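Local structure of metal-dependent hydrolase (Lactobacillus plantarum, 2F6K) at residues P98-L103 and T125-L130; T108-L113 and Y141-A146. The protein probably catalyses a metal-dependent decarboxylation of aminocarboxymuconate semialdehyde or a related substrate, as a manganese-binding member of the amidohydrolase family. All coordinates share one frame; numbering follows the deposited sequence.

Contacts 1 and 2 lie on adjoining parts of the barrel, at different levels. Contact 1 pairs the loops that follow strands 91-95 and 120-124. Contact 2 pairs the helices that come next, 102-114 and 138-145, on the outer wall. Their centres lie about 15 Å apart. Segment 98-103 runs into helix 102-114, which carries the first side of contact 2, and the contacts touch where Pro98 CD lies 3.2 Å from Thr108 OG1. The manganese site is made by His7, His9, His154 and Asp266, none of them in either contact. Contact 1 is tied to it indirectly, through backbone hydrogen bonding between Thr125 and His154. Contact 2 is structural packing.

Contact 1 of 2, residues P98-L103 and T125-L130; sequences PIPYEL and TNSRGL
Ile99 and Pro100 pack loop against loop on Ser127 and Leu130, beyond the C-terminal ends of the adjacent barrel strands 91-95 and 120-124. The contact is mainly apolar, and no hydrogen bond crosses it. Ile99 meets Ser127 with its CG2 methyl, which lies 3.9 Å from Ser127 CB. That methyl stands anti to the backbone N and also comes within 4.5 Å of Leu130 CD1. Leu130 is extended, with CG anti to its backbone N (chi1 -167°), and CD1 reaches toward the Pro100 ring; the modelled closeness there is doubtful. The peptide bond before Pro100 is cis. Pro100 CD lies 4.1 Å above the plane of the Tyr101 ring, offset toward its rim. Ser127 OG faces the same loop but hydrogen-bonds to His60 ND1, outside the two segments. Residues 127-130 form a type I' turn, closed by Leu130 N to Ser127 O at 3.0 Å and Ser127 N to Leu130 O at 2.9 Å. An Asx motif braces it, with Gly129 N donating to Asn126 OD1 at 2.9 Å and 162°. Val136 of the second subunit packs on Pro100, and Asn164 of the third bonds to Arg128 O, so the site also borders subunit interfaces. A short hairpin leaning on the preceding loop here elaborates the catalytic face of an amidohydrolase TIM barrel.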
loop_
_atom_site.group_PDB
_atom_site.type_symbol
_atom_site.label_atom_id
_atom_site.label_comp_id
_atom_site.label_asym_id
_atom_site.label_seq_id
_atom_site.Cartn_x
_atom_site.Cartn_y
_atom_site.Cartn_z
ATOM N N PRO A 98 16.715 -18.663 -5.004
ATOM C CA PRO A 98 16.947 -17.259 -5.349
ATOM C C PRO A 98 15.741 -16.592 -6.009
ATOM O O PRO A 98 15.871 -15.898 -7.018
ATOM C CB PRO A 98 18.161 -17.334 -6.269
ATOM C CG PRO A 98 17.918 -18.606 -7.004
ATOM C CD PRO A 98 17.476 -19.551 -5.897
ATOM N N ILE A 99 14.561 -16.824 -5.446
ATOM C CA ILE A 99 13.344 -16.206 -5.953
ATOM C C ILE A 99 13.539 -14.706 -5.736
ATOM O O ILE A 99 14.180 -14.308 -4.759
ATOM C CB ILE A 99 12.124 -16.712 -5.169
ATOM C CG1 ILE A 99 11.829 -18.164 -5.584
ATOM C CG2 ILE A 99 10.926 -15.792 -5.386
ATOM C CD1 ILE A 99 10.692 -18.821 -4.818
ATOM N N PRO A 100 12.963 -13.849 -6.601
ATOM C CA PRO A 100 12.125 -14.030 -7.790
ATOM C C PRO A 100 12.829 -14.254 -9.124
ATOM O O PRO A 100 12.243 -13.987 -10.171
ATOM C CB PRO A 100 11.343 -12.735 -7.827
ATOM C CG PRO A 100 12.441 -11.742 -7.531
ATOM C CD PRO A 100 13.157 -12.405 -6.344
ATOM N N TYR A 101 14.068 -14.725 -9.112
ATOM C CA TYR A 101 14.778 -14.925 -10.367
ATOM C C TYR A 101 14.535 -16.335 -10.879
ATOM O O TYR A 101 15.290 -17.256 -10.578
ATOM C CB TYR A 101 16.261 -14.647 -10.142
ATOM C CG TYR A 101 16.488 -13.288 -9.503
ATOM C CD1 TYR A 101 16.203 -12.110 -10.202
ATOM C CD2 TYR A 101 16.917 -13.177 -8.177
ATOM C CE1 TYR A 101 16.335 -10.863 -9.597
ATOM C CE2 TYR A 101 17.050 -11.933 -7.565
ATOM C CZ TYR A 101 16.756 -10.785 -8.280
ATOM O OH TYR A 101 16.879 -9.552 -7.686
ATOM N N GLU A 102 13.471 -16.489 -11.662
ATOM C CA GLU A 102 13.064 -17.788 -12.189
ATOM C C GLU A 102 14.146 -18.714 -12.733
ATOM O O GLU A 102 14.301 -19.830 -12.250
ATOM C CB GLU A 102 11.992 -17.618 -13.265
ATOM C CG GLU A 102 11.518 -18.941 -13.847
ATOM C CD GLU A 102 10.451 -18.776 -14.910
ATOM O OE1 GLU A 102 10.692 -18.023 -15.878
ATOM O OE2 GLU A 102 9.375 -19.405 -14.782
ATOM N N LEU A 103 14.882 -18.263 -13.741
ATOM C CA LEU A 103 15.897 -19.112 -14.340
ATOM C C LEU A 103 16.966 -19.515 -13.339
ATOM O O LEU A 103 17.419 -20.661 -13.332
ATOM C CB LEU A 103 16.535 -18.418 -15.549
ATOM C CG LEU A 103 16.987 -19.380 -16.655
ATOM C CD1 LEU A 103 15.799 -20.241 -17.071
ATOM C CD2 LEU A 103 17.527 -18.605 -17.859
ATOM N N THR A 125 6.320 -17.424 1.430
ATOM C CA THR A 125 4.956 -17.259 0.955
ATOM C C THR A 125 4.994 -16.143 -0.072
ATOM O O THR A 125 4.294 -16.192 -1.081
ATOM C CB THR A 125 4.013 -16.882 2.098
ATOM O OG1 THR A 125 4.631 -15.876 2.909
ATOM C CG2 THR A 125 3.704 -18.111 2.953
ATOM N N ASN A 126 5.824 -15.137 0.189
ATOM C CA ASN A 126 5.992 -14.022 -0.744
ATOM C C ASN A 126 7.378 -13.437 -0.540
ATOM O O ASN A 126 7.863 -13.343 0.593
ATOM C CB ASN A 126 4.935 -12.934 -0.522
ATOM C CG ASN A 126 5.441 -11.789 0.340
ATOM O OD1 ASN A 126 6.244 -10.962 -0.102
ATOM N ND2 ASN A 126 4.976 -11.739 1.578
ATOM N N SER A 127 8.025 -13.079 -1.642
ATOM C CA SER A 127 9.348 -12.490 -1.585
ATOM C C SER A 127 9.164 -11.091 -2.127
ATOM O O SER A 127 8.973 -10.907 -3.327
ATOM C CB SER A 127 10.326 -13.281 -2.455
ATOM O OG SER A 127 11.630 -12.728 -2.390
ATOM N N ARG A 128 9.188 -10.111 -1.227
ATOM C CA ARG A 128 8.996 -8.709 -1.594
ATOM C C ARG A 128 7.835 -8.497 -2.561
ATOM O O ARG A 128 7.922 -7.656 -3.453
ATOM C CB ARG A 128 10.270 -8.104 -2.212
ATOM C CG ARG A 128 11.415 -7.867 -1.223
ATOM C CD ARG A 128 12.532 -7.039 -1.863
ATOM N NE ARG A 128 12.175 -5.627 -2.012
ATOM C CZ ARG A 128 12.270 -4.721 -1.039
ATOM N NH1 ARG A 128 12.714 -5.073 0.155
ATOM N NH2 ARG A 128 11.924 -3.461 -1.259
ATOM N N GLY A 129 6.757 -9.258 -2.403
ATOM C CA GLY A 129 5.619 -9.056 -3.283
ATOM C C GLY A 129 5.298 -10.156 -4.276
ATOM O O GLY A 129 4.192 -10.192 -4.820
ATOM N N LEU A 130 6.258 -11.035 -4.550
ATOM C CA LEU A 130 6.003 -12.141 -5.463
ATOM C C LEU A 130 5.544 -13.314 -4.596
ATOM O O LEU A 130 6.349 -13.940 -3.906
ATOM C CB LEU A 130 7.269 -12.519 -6.242
ATOM C CG LEU A 130 7.035 -13.459 -7.438
ATOM C CD1 LEU A 130 8.304 -13.587 -8.257
ATOM C CD2 LEU A 130 6.585 -14.822 -6.949
#

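Contact 2 of 2, residues T108-L113 and Y141-A146; sequences TVQQAL and YQELDA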
loop_
_atom_site.group_PDB
_atom_site.type_symbol
_atom_site.label_atom_id
_atom_site.label_comp_id
_atom_site.label_asym_id
_atom_site.label_seq_id
_atom_site.Cartn_x
_atom_site.Cartn_y
_atom_site.Cartn_z
ATOM N N THR A 108 19.076 -23.549 -9.077
ATOM C CA THR A 108 19.302 -23.925 -7.685
ATOM C C THR A 108 18.564 -25.205 -7.311
ATOM O O THR A 108 19.070 -26.012 -6.520
ATOM C CB THR A 108 18.877 -22.804 -6.716
ATOM O OG1 THR A 108 19.668 -21.636 -6.966
ATOM C CG2 THR A 108 19.091 -23.241 -5.269
ATOM N N VAL A 109 17.368 -25.382 -7.871
ATOM C CA VAL A 109 16.576 -26.579 -7.612
ATOM C C VAL A 109 17.306 -27.832 -8.117
ATOM O O VAL A 109 17.495 -28.787 -7.365
ATOM C CB VAL A 109 15.189 -26.500 -8.295
ATOM C CG1 VAL A 109 14.434 -27.812 -8.106
ATOM C CG2 VAL A 109 14.388 -25.344 -7.709
ATOM N N GLN A 110 17.720 -27.818 -9.382
ATOM C CA GLN A 110 18.419 -28.954 -9.982
ATOM C C GLN A 110 19.670 -29.299 -9.189
ATOM O O GLN A 110 19.897 -30.449 -8.818
ATOM C CB GLN A 110 18.821 -28.627 -11.427
ATOM C CG GLN A 110 17.665 -28.150 -12.296
ATOM C CD GLN A 110 18.106 -27.704 -13.672
ATOM O OE1 GLN A 110 19.072 -26.957 -13.821
ATOM N NE2 GLN A 110 17.386 -28.147 -14.688
ATOM N N GLN A 111 20.486 -28.293 -8.931
ATOM C CA GLN A 111 21.719 -28.496 -8.198
ATOM C C GLN A 111 21.496 -28.992 -6.766
ATOM O O GLN A 111 22.094 -29.979 -6.343
ATOM C CB GLN A 111 22.495 -27.187 -8.183
ATOM C CG GLN A 111 23.859 -27.272 -7.567
ATOM C CD GLN A 111 24.434 -25.898 -7.304
ATOM O OE1 GLN A 111 24.312 -24.988 -8.136
ATOM N NE2 GLN A 111 25.074 -25.737 -6.148
ATOM N N ALA A 112 20.626 -28.305 -6.033
ATOM C CA ALA A 112 20.325 -28.641 -4.639
ATOM C C ALA A 112 19.828 -30.069 -4.463
ATOM O O ALA A 112 20.312 -30.809 -3.599
ATOM C CB ALA A 112 19.280 -27.666 -4.082
ATOM N N LEU A 113 18.855 -30.449 -5.285
ATOM C CA LEU A 113 18.270 -31.778 -5.213
ATOM C C LEU A 113 19.083 -32.878 -5.892
ATOM O O LEU A 113 19.220 -33.968 -5.341
ATOM C CB LEU A 113 16.847 -31.753 -5.784
ATOM C CG LEU A 113 15.900 -30.783 -5.062
ATOM C CD1 LEU A 113 14.491 -30.915 -5.616
ATOM C CD2 LEU A 113 15.899 -31.079 -3.568
ATOM N N TYR A 141 8.428 -24.561 -10.690
ATOM C CA TYR A 141 7.488 -25.604 -10.283
ATOM C C TYR A 141 7.736 -26.884 -11.084
ATOM O O TYR A 141 7.766 -27.982 -10.524
ATOM C CB TYR A 141 6.036 -25.147 -10.489
ATOM C CG TYR A 141 5.722 -23.792 -9.908
ATOM C CD1 TYR A 141 6.334 -23.356 -8.730
ATOM C CD2 TYR A 141 4.800 -22.951 -10.522
ATOM C CE1 TYR A 141 6.041 -22.115 -8.179
ATOM C CE2 TYR A 141 4.495 -21.707 -9.974
ATOM C CZ TYR A 141 5.122 -21.296 -8.804
ATOM O OH TYR A 141 4.843 -20.064 -8.263
ATOM N N GLN A 142 7.923 -26.736 -12.392
ATOM C CA GLN A 142 8.165 -27.884 -13.258
ATOM C C GLN A 142 9.378 -28.685 -12.799
ATOM O O GLN A 142 9.324 -29.908 -12.727
ATOM C CB GLN A 142 8.349 -27.417 -14.699
ATOM C CG GLN A 142 7.184 -26.598 -15.201
ATOM C CD GLN A 142 7.425 -26.028 -16.582
ATOM O OE1 GLN A 142 8.545 -25.645 -16.925
ATOM N NE2 GLN A 142 6.370 -25.952 -17.381
ATOM N N GLU A 143 10.467 -27.997 -12.483
ATOM C CA GLU A 143 11.671 -28.679 -12.020
ATOM C C GLU A 143 11.427 -29.394 -10.696
ATOM O O GLU A 143 12.029 -30.431 -10.424
ATOM C CB GLU A 143 12.818 -27.685 -11.847
ATOM C CG GLU A 143 13.417 -27.161 -13.150
ATOM C CD GLU A 143 13.969 -28.271 -14.042
ATOM O OE1 GLU A 143 14.361 -29.336 -13.513
ATOM O OE2 GLU A 143 14.024 -28.071 -15.273
ATOM N N LEU A 144 10.545 -28.828 -9.874
ATOM C CA LEU A 144 10.232 -29.405 -8.576
ATOM C C LEU A 144 9.280 -30.578 -8.709
ATOM O O LEU A 144 9.415 -31.575 -8.005
ATOM C CB LEU A 144 9.627 -28.340 -7.650
ATOM C CG LEU A 144 10.614 -27.349 -7.019
ATOM C CD1 LEU A 144 9.876 -26.147 -6.441
ATOM C CD2 LEU A 144 11.410 -28.056 -5.944
ATOM N N ASP A 145 8.315 -30.463 -9.613
ATOM C CA ASP A 145 7.352 -31.541 -9.803
ATOM C C ASP A 145 8.021 -32.760 -10.434
ATOM O O ASP A 145 7.673 -33.901 -10.137
ATOM C CB ASP A 145 6.193 -31.082 -10.688
ATOM C CG ASP A 145 5.027 -32.062 -10.673
ATOM O OD1 ASP A 145 4.336 -32.169 -9.637
ATOM O OD2 ASP A 145 4.805 -32.735 -11.695
ATOM N N ALA A 146 8.990 -32.516 -11.305
ATOM C CA ALA A 146 9.685 -33.612 -11.965
ATOM C C ALA A 146 10.463 -34.455 -10.956
ATOM O O ALA A 146 10.774 -35.619 -11.214
ATOM C CB ALA A 146 10.622 -33.066 -13.037
#
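Val109 and Glu143 mark the closest backbone approach, their CA atoms 6.9 Å apart, between helix segments 108-113 and 141-145, which run nearly parallel at 23° with axes 9.7 Å apart. The apolar part of the contact centres on Val109 and Leu144, whose side chains cross at about a right angle. Val109 CG1, anti to the backbone N (chi1 175°), lies 3.7 Å from Leu144 CD2. The same Leu144 CD2 is also approached by Leu113 CD1, at 4.2 Å. Val109 CG1 further touches Glu143 CB, 4.1 Å away, where the apolar patch gives way to a polar one. There Gln110 and Glu143 cross obliquely, with amide and carboxylate planes turned 76° apart. Gln110 is extended beyond CG, while Glu143 folds back at its CB-CG bond, which brings the carboxylate beside the Gln110 chain. The Gln110 CG methylene rests 3.7 Å from Glu143 OE1. Gln110 NE2 gives that oxygen a weak hydrogen bond of 3.5 Å. The stronger partner of Glu143 OE1 is Arg147, through a salt bridge. An alanine in place of Gln110 removes the CG methylene and the amide, and would probably open a gap beside the Glu143 carboxylate and cost it the weak bond from NE2. Leu97 touches Val109 and Ala149 touches Leu144, so loops next to the barrel strands flank the apolar patch. Near-parallel packing of successive helices around the strands is characteristic of the outer layer of a TIM barrel.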